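Local coordinates for mandelate racemase/muconate lactonizing enzyme (PDB 2QDD), which is of unknown function but probably uses a bound magnesium ion to catalyse a reaction on a carboxylate substrate, as other members of the enolase superfamily do, at residues W49-W55 and V296-A302; G144-L150 and A178-I183; D243-H247 and N269-G273. All coordinates share one frame; numbering follows the deposited sequence.

Contact 1 of 3, residues W49-W55 and V296-A302; sequences WGEGCPW and VGGTALA
Both carboxylate oxygens of Glu-51 bind the backbone at the start of helix 300-311. OE2 accepts from Thr-299 N at 2.8 Å in a nearly straight bond (175°), on its syn side and close to the carboxylate plane. OE1 is gripped twice, from opposite faces: Ala-302 N reaches it at 2.9 Å on the anti side, tilted out of the plane, and Thr-299 OG1 donates to it at 2.6 Å from well above the plane. A glutamate suits this place because its extended chain, with CG anti to the backbone N (chi1 -178°), reaches from the strand to the helix start, and its negative charge probably gains from the amides and dipole there. Thr-299 OG1 also caps the helix by accepting from Leu-301 N.

Gly-298 packs its CA 3.7 Å from Cys-53 SG, at backbone angles that would jam a side chain against the preceding carbonyl. A water links Cys-53 N to Gly-297 O, and the CB of Trp-55 rests on Val-296 CG1. Further out, on the adjoining strand, Ser-35 bonds to Glu-51 OE2 and Tyr-37 to Thr-299 OG1. A sheet strand thus meets a barrel helix, the interdomain interface characteristic of the enolase superfamily.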
ATOM      1  N   TRP A  49     -31.371 -25.135 -26.592  1.00 30.11           N
ATOM      2  CA  TRP A  49     -30.343 -24.772 -27.563  1.00 32.33           C
ATOM      3  C   TRP A  49     -29.346 -23.747 -27.027  1.00 33.90           C
ATOM      4  O   TRP A  49     -29.726 -22.804 -26.327  1.00 31.56           O
ATOM      5  CB  TRP A  49     -30.976 -24.262 -28.852  1.00 34.17           C
ATOM      6  CG  TRP A  49     -31.702 -25.328 -29.620  1.00 40.64           C
ATOM      7  CD1 TRP A  49     -32.969 -25.791 -29.387  1.00 39.46           C
ATOM      8  CD2 TRP A  49     -31.209 -26.061 -30.750  1.00 36.51           C
ATOM      9  NE1 TRP A  49     -33.293 -26.763 -30.300  1.00 42.87           N
ATOM     10  CE2 TRP A  49     -32.234 -26.946 -31.151  1.00 42.49           C
ATOM     11  CE3 TRP A  49     -30.007 -26.047 -31.469  1.00 40.96           C
ATOM     12  CZ2 TRP A  49     -32.093 -27.813 -32.241  1.00 36.53           C
ATOM     13  CZ3 TRP A  49     -29.865 -26.913 -32.551  1.00 37.30           C
ATOM     14  CH2 TRP A  49     -30.904 -27.782 -32.924  1.00 40.72           C
ATOM     15  N   GLY A  50     -28.071 -23.953 -27.356  1.00 33.84           N
ATOM     16  CA  GLY A  50     -27.024 -22.957 -27.126  1.00 26.93           C
ATOM     17  C   GLY A  50     -26.182 -22.679 -28.361  1.00 30.15           C
ATOM     18  O   GLY A  50     -26.090 -23.522 -29.257  1.00 30.64           O
ATOM     19  N   GLU A  51     -25.574 -21.492 -28.404  1.00 25.01           N
ATOM     20  CA  GLU A  51     -24.642 -21.110 -29.461  1.00 27.60           C
ATOM     21  C   GLU A  51     -23.294 -20.652 -28.905  1.00 29.55           C
ATOM     22  O   GLU A  51     -23.236 -19.817 -28.003  1.00 32.46           O
ATOM     23  CB  GLU A  51     -25.233 -19.998 -30.331  1.00 22.39           C
ATOM     24  CG  GLU A  51     -24.324 -19.587 -31.499  1.00 26.39           C
ATOM     25  CD  GLU A  51     -24.899 -18.475 -32.347  1.00 32.66           C
ATOM     26  OE1 GLU A  51     -25.979 -17.949 -31.998  1.00 35.37           O
ATOM     27  OE2 GLU A  51     -24.263 -18.122 -33.364  1.00 34.14           O
ATOM     28  N   GLY A  52     -22.212 -21.191 -29.456  1.00 28.08           N
ATOM     29  CA  GLY A  52     -20.891 -20.601 -29.273  1.00 27.07           C
ATOM     30  C   GLY A  52     -20.299 -20.164 -30.598  1.00 32.32           C
ATOM     31  O   GLY A  52     -20.013 -20.994 -31.468  1.00 34.45           O
ATOM     32  N   CYS A  53     -20.119 -18.861 -30.758  1.00 32.31           N
ATOM     33  CA  CYS A  53     -19.503 -18.333 -31.964  1.00 36.01           C
ATOM     34  C   CYS A  53     -18.409 -17.291 -31.678  1.00 35.22           C
ATOM     35  O   CYS A  53     -18.703 -16.102 -31.542  1.00 37.71           O
ATOM     36  CB  CYS A  53     -20.567 -17.786 -32.911  1.00 31.90           C
ATOM     37  SG  CYS A  53     -19.902 -17.208 -34.468  1.00 35.42           S
ATOM     38  N   PRO A  54     -17.143 -17.746 -31.575  1.00 37.22           N
ATOM     39  CA  PRO A  54     -15.976 -16.867 -31.433  1.00 34.82           C
ATOM     40  C   PRO A  54     -15.800 -15.920 -32.613  1.00 36.00           C
ATOM     41  O   PRO A  54     -16.118 -16.281 -33.747  1.00 39.67           O
ATOM     42  CB  PRO A  54     -14.805 -17.856 -31.371  1.00 36.01           C
ATOM     43  CG  PRO A  54     -15.411 -19.135 -30.886  1.00 38.78           C
ATOM     44  CD  PRO A  54     -16.750 -19.170 -31.553  1.00 33.46           C
ATOM     45  N   TRP A  55     -15.302 -14.715 -32.350  1.00 34.51           N
ATOM     46  CA  TRP A  55     -15.048 -13.746 -33.418  1.00 30.93           C
ATOM     47  C   TRP A  55     -13.751 -14.064 -34.169  1.00 30.46           C
ATOM     48  O   TRP A  55     -12.718 -13.424 -33.958  1.00 32.38           O
ATOM     49  CB  TRP A  55     -15.031 -12.317 -32.873  1.00 28.00           C
ATOM     50  CG  TRP A  55     -15.081 -11.275 -33.954  1.00 28.20           C
ATOM     51  CD1 TRP A  55     -14.029 -10.553 -34.451  1.00 34.00           C
ATOM     52  CD2 TRP A  55     -16.242 -10.838 -34.669  1.00 30.15           C
ATOM     53  NE1 TRP A  55     -14.465  -9.693 -35.434  1.00 34.18           N
ATOM     54  CE2 TRP A  55     -15.819  -9.848 -35.588  1.00 32.34           C
ATOM     55  CE3 TRP A  55     -17.602 -11.185 -34.623  1.00 34.07           C
ATOM     56  CZ2 TRP A  55     -16.705  -9.204 -36.457  1.00 32.66           C
ATOM     57  CZ3 TRP A  55     -18.487 -10.539 -35.488  1.00 33.84           C
ATOM     58  CH2 TRP A  55     -18.031  -9.559 -36.392  1.00 30.69           C
ATOM     59  N   VAL A 296     -19.972 -12.231 -28.147  1.00 32.02           N
ATOM     60  CA  VAL A 296     -18.734 -12.018 -28.896  1.00 36.21           C
ATOM     61  C   VAL A 296     -19.031 -11.987 -30.397  1.00 34.82           C
ATOM     62  O   VAL A 296     -18.406 -11.240 -31.152  1.00 39.48           O
ATOM     63  CB  VAL A 296     -17.707 -13.141 -28.558  1.00 33.73           C
ATOM     64  CG1 VAL A 296     -16.445 -13.017 -29.386  1.00 47.14           C
ATOM     65  CG2 VAL A 296     -17.360 -13.110 -27.080  1.00 31.57           C
ATOM     66  N   GLY A 297     -20.002 -12.792 -30.815  1.00 34.18           N
ATOM     67  CA  GLY A 297     -20.465 -12.784 -32.194  1.00 40.09           C
ATOM     68  C   GLY A 297     -21.507 -13.848 -32.454  1.00 41.36           C
ATOM     69  O   GLY A 297     -21.914 -14.576 -31.540  1.00 40.76           O
ATOM     70  N   GLY A 298     -21.938 -13.928 -33.709  1.00 41.38           N
ATOM     71  CA  GLY A 298     -22.807 -15.005 -34.164  1.00 39.52           C
ATOM     72  C   GLY A 298     -24.253 -14.595 -34.321  1.00 37.28           C
ATOM     73  O   GLY A 298     -24.561 -13.413 -34.492  1.00 40.38           O
ATOM     74  N   THR A 299     -25.140 -15.582 -34.256  1.00 34.31           N
ATOM     75  CA  THR A 299     -26.512 -15.408 -34.703  1.00 37.61           C
ATOM     76  C   THR A 299     -27.365 -14.798 -33.600  1.00 39.18           C
ATOM     77  O   THR A 299     -26.892 -14.586 -32.477  1.00 37.05           O
ATOM     78  CB  THR A 299     -27.156 -16.738 -35.160  1.00 38.33           C
ATOM     79  OG1 THR A 299     -27.491 -17.533 -34.015  1.00 39.36           O
ATOM     80  CG2 THR A 299     -26.233 -17.524 -36.076  1.00 36.14           C
ATOM     81  N   ALA A 300     -28.633 -14.551 -33.930  1.00 37.90           N
ATOM     82  CA  ALA A 300     -29.624 -14.051 -32.983  1.00 34.13           C
ATOM     83  C   ALA A 300     -29.894 -14.993 -31.806  1.00 31.39           C
ATOM     84  O   ALA A 300     -30.554 -14.603 -30.850  1.00 31.37           O
ATOM     85  CB  ALA A 300     -30.927 -13.700 -33.710  1.00 29.72           C
ATOM     86  N   LEU A 301     -29.376 -16.220 -31.874  1.00 30.90           N
ATOM     87  CA  LEU A 301     -29.481 -17.167 -30.768  1.00 29.45           C
ATOM     88  C   LEU A 301     -28.612 -16.758 -29.560  1.00 30.47           C
ATOM     89  O   LEU A 301     -29.130 -16.588 -28.453  1.00 27.75           O
ATOM     90  CB  LEU A 301     -29.183 -18.603 -31.236  1.00 33.14           C
ATOM     91  CG  LEU A 301     -29.368 -19.763 -30.244  1.00 30.99           C
ATOM     92  CD1 LEU A 301     -30.718 -19.747 -29.601  1.00 43.13           C
ATOM     93  CD2 LEU A 301     -29.132 -21.114 -30.857  1.00 28.32           C
ATOM     94  N   ALA A 302     -27.310 -16.586 -29.787  1.00 26.85           N
ATOM     95  CA  ALA A 302     -26.401 -15.973 -28.806  1.00 30.87           C
ATOM     96  C   ALA A 302     -26.792 -14.546 -28.394  1.00 27.31           C
ATOM     97  O   ALA A 302     -26.724 -14.203 -27.214  1.00 27.41           O
ATOM     98  CB  ALA A 302     -24.959 -16.001 -29.323  1.00 28.02           C
TER
HETATM   99  O   HOH W   1     -21.242 -16.566 -29.348  1.00 37.76           O

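Contact 2 of 3, residues G144-L150 and A178-I183; sequences GTPDQML and ARIEAI
Met-149, Leu-150 and Pro-146 supply the apolar side of helix 146-159 that faces Arg-179, Ala-182 and Ile-183 of helix 173-185. The thioether of Met-149 lies across the end of Ile-183, with SD 3.7 Å from CD1, and the same sulfur meets the CG of Arg-179. A flexible, polarisable methionine fits here: CB and SD already lie against that methyl, and the bend at chi3 (95°) brings CE to it too. Nearer the helix start, the Pro-146 ring sets CB 3.8 Å from Ala-182 CB, while its CD approaches the aliphatic part of Arg-179. The small methyl of Ala-182 leaves room for the proline ring to lie against this helix. Leu-150 reaches over the next turn and lays CD1 3.8 Å from Ile-183 CA, beside the backbone rather than deep in the side chain.

The polar part is slighter. Arg-179 NE gives a weak hydrogen bond to Gly-144 O, 3.1 Å long and bent to 133°, the oxygen lying oblique to the guanidinium. With the chain extended from CG to NE, its methylenes pass Met-149 before the charged end reaches the loop. The stronger hold on that end is the salt bridge from NH1 to Asp-176, one turn earlier in its own helix. Within the other segment, Thr-145 OG1 accepts from Gln-148 N at 3.0 Å and caps the helix, and Pro-146 follows at the first turn, where a missing amide hydrogen costs little.

Ile-183 also packs inward on Val-193 and Phe-195 of strand 192-196. The axes of the two short helical segments approach to 9.3 Å and cross at -44°, running in broadly the same direction, as neighbouring outer helices do in a TIM-type barrel.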
ATOM      1  N   GLY A 144     -11.626   5.673 -40.107  1.00 61.47           N
ATOM      2  CA  GLY A 144     -11.371   6.457 -41.310  1.00 64.64           C
ATOM      3  C   GLY A 144     -10.898   7.855 -40.971  1.00 66.48           C
ATOM      4  O   GLY A 144     -10.224   8.061 -39.960  1.00 68.02           O
ATOM      5  N   THR A 145     -11.253   8.817 -41.821  1.00 68.51           N
ATOM      6  CA  THR A 145     -11.072  10.234 -41.500  1.00 69.87           C
ATOM      7  C   THR A 145     -12.121  10.685 -40.476  1.00 69.09           C
ATOM      8  O   THR A 145     -13.186  10.065 -40.375  1.00 66.39           O
ATOM      9  CB  THR A 145     -11.105  11.146 -42.768  1.00 69.37           C
ATOM     10  OG1 THR A 145     -12.393  11.085 -43.392  1.00 68.63           O
ATOM     11  CG2 THR A 145     -10.021  10.742 -43.769  1.00 70.41           C
ATOM     12  N   PRO A 146     -11.808  11.739 -39.689  1.00 70.48           N
ATOM     13  CA  PRO A 146     -12.773  12.628 -39.040  1.00 72.03           C
ATOM     14  C   PRO A 146     -14.111  12.815 -39.771  1.00 72.85           C
ATOM     15  O   PRO A 146     -15.162  12.654 -39.154  1.00 72.20           O
ATOM     16  CB  PRO A 146     -12.014  13.958 -38.957  1.00 70.97           C
ATOM     17  CG  PRO A 146     -10.547  13.581 -38.995  1.00 70.74           C
ATOM     18  CD  PRO A 146     -10.430  12.113 -39.317  1.00 69.98           C
ATOM     19  N   ASP A 147     -14.065  13.134 -41.064  1.00 74.73           N
ATOM     20  CA  ASP A 147     -15.272  13.426 -41.843  1.00 73.97           C
ATOM     21  C   ASP A 147     -16.023  12.174 -42.303  1.00 71.00           C
ATOM     22  O   ASP A 147     -17.246  12.210 -42.459  1.00 72.31           O
ATOM     23  CB  ASP A 147     -14.943  14.316 -43.044  1.00 77.47           C
ATOM     24  CG  ASP A 147     -14.156  15.554 -42.657  1.00 81.93           C
ATOM     25  OD1 ASP A 147     -14.766  16.519 -42.145  1.00 80.20           O
ATOM     26  OD2 ASP A 147     -12.924  15.559 -42.863  1.00 84.81           O
ATOM     27  N   GLN A 148     -15.291  11.081 -42.525  1.00 66.19           N
ATOM     28  CA  GLN A 148     -15.887   9.789 -42.876  1.00 62.62           C
ATOM     29  C   GLN A 148     -16.666   9.176 -41.715  1.00 60.23           C
ATOM     30  O   GLN A 148     -17.789   8.706 -41.899  1.00 59.28           O
ATOM     31  CB  GLN A 148     -14.813   8.803 -43.337  1.00 65.44           C
ATOM     32  CG  GLN A 148     -14.519   8.835 -44.826  1.00 68.35           C
ATOM     33  CD  GLN A 148     -13.210   8.146 -45.168  1.00 68.91           C
ATOM     34  OE1 GLN A 148     -13.044   6.947 -44.939  1.00 68.74           O
ATOM     35  NE2 GLN A 148     -12.271   8.905 -45.718  1.00 67.23           N
ATOM     36  N   MET A 149     -16.056   9.180 -40.530  1.00 58.40           N
ATOM     37  CA  MET A 149     -16.658   8.599 -39.329  1.00 52.70           C
ATOM     38  C   MET A 149     -17.876   9.409 -38.875  1.00 54.73           C
ATOM     39  O   MET A 149     -18.880   8.841 -38.443  1.00 54.16           O
ATOM     40  CB  MET A 149     -15.622   8.488 -38.200  1.00 52.10           C
ATOM     41  CG  MET A 149     -14.463   7.533 -38.495  1.00 46.85           C
ATOM     42  SD  MET A 149     -13.178   7.478 -37.214  1.00 36.50           S
ATOM     43  CE  MET A 149     -13.739   6.079 -36.253  1.00 39.09           C
ATOM     44  N   LEU A 150     -17.782  10.731 -39.002  1.00 53.95           N
ATOM     45  CA  LEU A 150     -18.879  11.640 -38.669  1.00 58.65           C
ATOM     46  C   LEU A 150     -20.024  11.590 -39.688  1.00 58.96           C
ATOM     47  O   LEU A 150     -21.176  11.862 -39.346  1.00 60.97           O
ATOM     48  CB  LEU A 150     -18.350  13.072 -38.521  1.00 57.20           C
ATOM     49  CG  LEU A 150     -18.932  14.007 -37.452  1.00 63.93           C
ATOM     50  CD1 LEU A 150     -18.872  13.405 -36.052  1.00 61.21           C
ATOM     51  CD2 LEU A 150     -18.220  15.358 -37.483  1.00 62.13           C
ATOM     52  N   ALA A 178      -7.107  13.705 -33.653  1.00 47.64           N
ATOM     53  CA  ALA A 178      -8.005  14.368 -34.611  1.00 46.32           C
ATOM     54  C   ALA A 178      -9.337  13.641 -34.817  1.00 44.46           C
ATOM     55  O   ALA A 178     -10.360  14.284 -35.050  1.00 46.26           O
ATOM     56  CB  ALA A 178      -7.303  14.578 -35.947  1.00 45.62           C
ATOM     57  N   ARG A 179      -9.313  12.311 -34.731  1.00 42.23           N
ATOM     58  CA  ARG A 179     -10.528  11.495 -34.732  1.00 43.24           C
ATOM     59  C   ARG A 179     -11.397  11.749 -33.504  1.00 44.12           C
ATOM     60  O   ARG A 179     -12.591  12.026 -33.629  1.00 45.18           O
ATOM     61  CB  ARG A 179     -10.181  10.008 -34.796  1.00 46.47           C
ATOM     62  CG  ARG A 179      -9.969   9.472 -36.193  1.00 46.72           C
ATOM     63  CD  ARG A 179      -9.347   8.093 -36.136  1.00 45.71           C
ATOM     64  NE  ARG A 179      -8.584   7.796 -37.344  1.00 59.34           N
ATOM     65  CZ  ARG A 179      -7.651   6.853 -37.436  1.00 65.95           C
ATOM     66  NH1 ARG A 179      -7.352   6.091 -36.390  1.00 72.00           N
ATOM     67  NH2 ARG A 179      -7.017   6.668 -38.584  1.00 70.94           N
ATOM     68  N   ILE A 180     -10.788  11.648 -32.326  1.00 42.03           N
ATOM     69  CA  ILE A 180     -11.497  11.806 -31.062  1.00 37.88           C
ATOM     70  C   ILE A 180     -12.142  13.192 -30.962  1.00 40.39           C
ATOM     71  O   ILE A 180     -13.325  13.301 -30.640  1.00 40.76           O
ATOM     72  CB  ILE A 180     -10.576  11.504 -29.841  1.00 37.10           C
ATOM     73  CG1 ILE A 180     -10.338   9.995 -29.704  1.00 33.16           C
ATOM     74  CG2 ILE A 180     -11.184  12.018 -28.553  1.00 34.87           C
ATOM     75  CD1 ILE A 180      -9.091   9.642 -28.922  1.00 31.62           C
ATOM     76  N   GLU A 181     -11.376  14.235 -31.283  1.00 44.85           N
ATOM     77  CA  GLU A 181     -11.848  15.610 -31.114  1.00 50.46           C
ATOM     78  C   GLU A 181     -12.938  16.027 -32.103  1.00 51.44           C
ATOM     79  O   GLU A 181     -13.779  16.860 -31.775  1.00 54.38           O
ATOM     80  CB  GLU A 181     -10.689  16.614 -31.128  1.00 50.58           C
ATOM     81  CG  GLU A 181      -9.711  16.478 -29.962  1.00 54.99           C
ATOM     82  CD  GLU A 181     -10.161  17.169 -28.674  1.00 61.93           C
ATOM     83  OE1 GLU A 181      -9.391  18.010 -28.158  1.00 61.98           O
ATOM     84  OE2 GLU A 181     -11.262  16.864 -28.161  1.00 57.43           O
ATOM     85  N   ALA A 182     -12.926  15.439 -33.300  1.00 50.61           N
ATOM     86  CA  ALA A 182     -13.981  15.684 -34.285  1.00 52.86           C
ATOM     87  C   ALA A 182     -15.284  14.978 -33.911  1.00 51.13           C
ATOM     88  O   ALA A 182     -16.352  15.593 -33.929  1.00 54.47           O
ATOM     89  CB  ALA A 182     -13.527  15.272 -35.684  1.00 50.27           C
ATOM     90  N   ILE A 183     -15.176  13.695 -33.567  1.00 48.28           N
ATOM     91  CA  ILE A 183     -16.329  12.839 -33.268  1.00 45.68           C
ATOM     92  C   ILE A 183     -17.072  13.290 -32.003  1.00 47.70           C
ATOM     93  O   ILE A 183     -18.310  13.307 -31.967  1.00 49.85           O
ATOM     94  CB  ILE A 183     -15.901  11.344 -33.168  1.00 41.51           C
ATOM     95  CG1 ILE A 183     -15.611  10.773 -34.560  1.00 38.69           C
ATOM     96  CG2 ILE A 183     -16.958  10.502 -32.482  1.00 44.28           C
ATOM     97  CD1 ILE A 183     -14.921   9.426 -34.535  1.00 36.56           C
TER

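Contact 3 of 3, residues D243-H247 and N269-G273; sequences DECLH and NRVGG
Arg-270 carries the contact through a salt bridge and a backbone bond. Its NH2 lies 2.7 Å from Asp-243 OD1, but the hydrogen bond within this ion pair is weak (120°), and the carboxylate and guanidinium planes stand 82° apart. NH2 also bonds to Lys-265 O. NH1 makes the better-directed bond, 2.7 Å to a lone pair of Leu-246 O in the carbonyl plane, with the oxygen at the guanidinium edge. The bend of the arginine chain at chi3 (35°) turns the flat group so that Asp-243 O sits 3.1 Å over its centre.

Waters complete the polar links: one joins Asp-243 OD1 to Arg-270 NE, a second joins His-247 ND1 to Arg-270 O, and a third donates to both His-247 O and Val-271 O.

Replacing Arg-270 by alanine is likely to leave Asp-243 OD1 without this cationic mate and Leu-246 O without its donor. Asp-243 and Glu-244 belong to the magnesium site, empty in this chain, and Lys-267 pairs with Asp-243 OD2. Arg-270 is therefore probably a second-shell residue that helps to orient a metal-binding carboxylate and to ease the gathering of negative charge beside Glu-220.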
ATOM      1  N   ASP A 243     -12.885  -5.057 -21.023  1.00 25.37           N
ATOM      2  CA  ASP A 243     -13.573  -6.061 -21.842  1.00 25.57           C
ATOM      3  C   ASP A 243     -12.724  -7.330 -21.967  1.00 24.05           C
ATOM      4  O   ASP A 243     -12.898  -8.271 -21.198  1.00 23.54           O
ATOM      5  CB  ASP A 243     -13.939  -5.473 -23.220  1.00 34.74           C
ATOM      6  CG  ASP A 243     -14.767  -6.433 -24.096  1.00 38.99           C
ATOM      7  OD1 ASP A 243     -15.286  -7.455 -23.594  1.00 43.87           O
ATOM      8  OD2 ASP A 243     -14.903  -6.151 -25.306  1.00 46.13           O
ATOM      9  N   GLU A 244     -11.796  -7.342 -22.919  1.00 26.09           N
ATOM     10  CA  GLU A 244     -11.157  -8.585 -23.371  1.00 28.37           C
ATOM     11  C   GLU A 244     -10.183  -9.215 -22.373  1.00 31.23           C
ATOM     12  O   GLU A 244      -9.903 -10.408 -22.465  1.00 35.59           O
ATOM     13  CB  GLU A 244     -10.469  -8.375 -24.721  1.00 28.51           C
ATOM     14  CG  GLU A 244     -11.438  -8.132 -25.881  1.00 29.26           C
ATOM     15  CD  GLU A 244     -11.700  -6.653 -26.141  1.00 38.36           C
ATOM     16  OE1 GLU A 244     -11.308  -5.816 -25.302  1.00 39.26           O
ATOM     17  OE2 GLU A 244     -12.300  -6.323 -27.186  1.00 47.72           O
ATOM     18  N   CYS A 245      -9.674  -8.423 -21.427  1.00 26.93           N
ATOM     19  CA  CYS A 245      -8.738  -8.930 -20.418  1.00 31.47           C
ATOM     20  C   CYS A 245      -9.419  -9.679 -19.272  1.00 28.69           C
ATOM     21  O   CYS A 245      -8.744 -10.243 -18.411  1.00 37.89           O
ATOM     22  CB  CYS A 245      -7.825  -7.816 -19.880  1.00 30.63           C
ATOM     23  SG  CYS A 245      -8.671  -6.409 -19.099  1.00 37.82           S
ATOM     24  N   LEU A 246     -10.749  -9.687 -19.268  1.00 25.92           N
ATOM     25  CA  LEU A 246     -11.519 -10.215 -18.147  1.00 31.85           C
ATOM     26  C   LEU A 246     -12.075 -11.609 -18.440  1.00 32.53           C
ATOM     27  O   LEU A 246     -13.174 -11.755 -18.967  1.00 39.95           O
ATOM     28  CB  LEU A 246     -12.659  -9.259 -17.797  1.00 34.58           C
ATOM     29  CG  LEU A 246     -12.338  -7.806 -17.456  1.00 34.16           C
ATOM     30  CD1 LEU A 246     -13.582  -6.986 -17.693  1.00 36.05           C
ATOM     31  CD2 LEU A 246     -11.858  -7.666 -16.018  1.00 33.45           C
ATOM     32  N   HIS A 247     -11.315 -12.633 -18.090  1.00 35.65           N
ATOM     33  CA  HIS A 247     -11.633 -13.991 -18.515  1.00 39.42           C
ATOM     34  C   HIS A 247     -12.469 -14.745 -17.485  1.00 40.07           C
ATOM     35  O   HIS A 247     -13.228 -15.649 -17.839  1.00 44.12           O
ATOM     36  CB  HIS A 247     -10.354 -14.763 -18.857  1.00 37.69           C
ATOM     37  CG  HIS A 247      -9.565 -14.150 -19.974  1.00 43.40           C
ATOM     38  ND1 HIS A 247      -9.970 -14.209 -21.290  1.00 42.47           N
ATOM     39  CD2 HIS A 247      -8.405 -13.453 -19.966  1.00 47.62           C
ATOM     40  CE1 HIS A 247      -9.090 -13.578 -22.046  1.00 46.35           C
ATOM     41  NE2 HIS A 247      -8.129 -13.111 -21.268  1.00 46.10           N
ATOM     42  N   ASN A 269     -19.586 -15.863 -23.964  1.00 27.97           N
ATOM     43  CA  ASN A 269     -18.545 -16.677 -24.594  1.00 29.84           C
ATOM     44  C   ASN A 269     -17.122 -16.414 -24.091  1.00 26.57           C
ATOM     45  O   ASN A 269     -16.262 -17.281 -24.191  1.00 34.78           O
ATOM     46  CB  ASN A 269     -18.614 -16.599 -26.124  1.00 29.18           C
ATOM     47  CG  ASN A 269     -18.043 -17.853 -26.806  1.00 33.31           C
ATOM     48  OD1 ASN A 269     -16.921 -17.843 -27.309  1.00 30.10           O
ATOM     49  ND2 ASN A 269     -18.815 -18.934 -26.810  1.00 22.23           N
ATOM     50  N   ARG A 270     -16.880 -15.225 -23.544  1.00 28.69           N
ATOM     51  CA  ARG A 270     -15.631 -14.943 -22.831  1.00 22.17           C
ATOM     52  C   ARG A 270     -15.608 -15.508 -21.402  1.00 24.32           C
ATOM     53  O   ARG A 270     -14.588 -16.046 -20.961  1.00 21.95           O
ATOM     54  CB  ARG A 270     -15.316 -13.444 -22.845  1.00 23.37           C
ATOM     55  CG  ARG A 270     -14.030 -13.056 -22.116  1.00 18.98           C
ATOM     56  CD  ARG A 270     -13.581 -11.607 -22.364  1.00 22.71           C
ATOM     57  NE  ARG A 270     -14.668 -10.629 -22.501  1.00 28.65           N
ATOM     58  CZ  ARG A 270     -15.387 -10.117 -21.501  1.00 27.90           C
ATOM     59  NH1 ARG A 270     -15.177 -10.486 -20.247  1.00 26.85           N
ATOM     60  NH2 ARG A 270     -16.330  -9.221 -21.764  1.00 27.41           N
ATOM     61  N   VAL A 271     -16.727 -15.400 -20.687  1.00 24.01           N
ATOM     62  CA  VAL A 271     -16.754 -15.728 -19.254  1.00 22.34           C
ATOM     63  C   VAL A 271     -17.273 -17.124 -18.915  1.00 24.89           C
ATOM     64  O   VAL A 271     -17.129 -17.579 -17.776  1.00 30.29           O
ATOM     65  CB  VAL A 271     -17.479 -14.643 -18.404  1.00 23.56           C
ATOM     66  CG1 VAL A 271     -16.864 -13.268 -18.655  1.00 18.24           C
ATOM     67  CG2 VAL A 271     -18.983 -14.624 -18.689  1.00 21.62           C
ATOM     68  N   GLY A 272     -17.881 -17.799 -19.890  1.00 26.08           N
ATOM     69  CA  GLY A 272     -18.257 -19.202 -19.729  1.00 20.77           C
ATOM     70  C   GLY A 272     -19.723 -19.472 -19.488  1.00 27.60           C
ATOM     71  O   GLY A 272     -20.083 -20.484 -18.883  1.00 25.61           O
ATOM     72  N   GLY A 273     -20.575 -18.578 -19.975  1.00 27.82           N
ATOM     73  CA  GLY A 273     -22.012 -18.819 -19.945  1.00 29.85           C
ATOM     74  C   GLY A 273     -22.788 -17.787 -19.161  1.00 32.31           C
ATOM     75  O   GLY A 273     -22.248 -16.756 -18.767  1.00 31.40           O
TER
HETATM   76  O   HOH W   2     -14.596  -9.400 -25.468  1.00 35.91           O
HETATM   77  O   HOH W   3     -11.889 -16.208 -22.188  1.00 47.45           O
HETATM   78  O   HOH W   4     -14.751 -18.013 -16.470  1.00 48.97           O

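From the N terminus, the chain first passes 49-55 at the edge of the N-terminal antiparallel sheet. Segment 296-302 comes back to it much later, so contact 1 closes a long loop that contains both other contacts. Within it, contact 2 closes first, joining two outer helices across strand 163-167; contact 3 follows in series, joining the ends of successive barrel strands. Contact 2 stands apart, its nearest atoms about 16 Å from those of contact 1 and about 15 Å from those of contact 3. Contacts 1 and 3 touch through Asn-269, which packs on Gly-52, Pro-54 and Val-296, bringing the interdomain junction up to the metal-site loops.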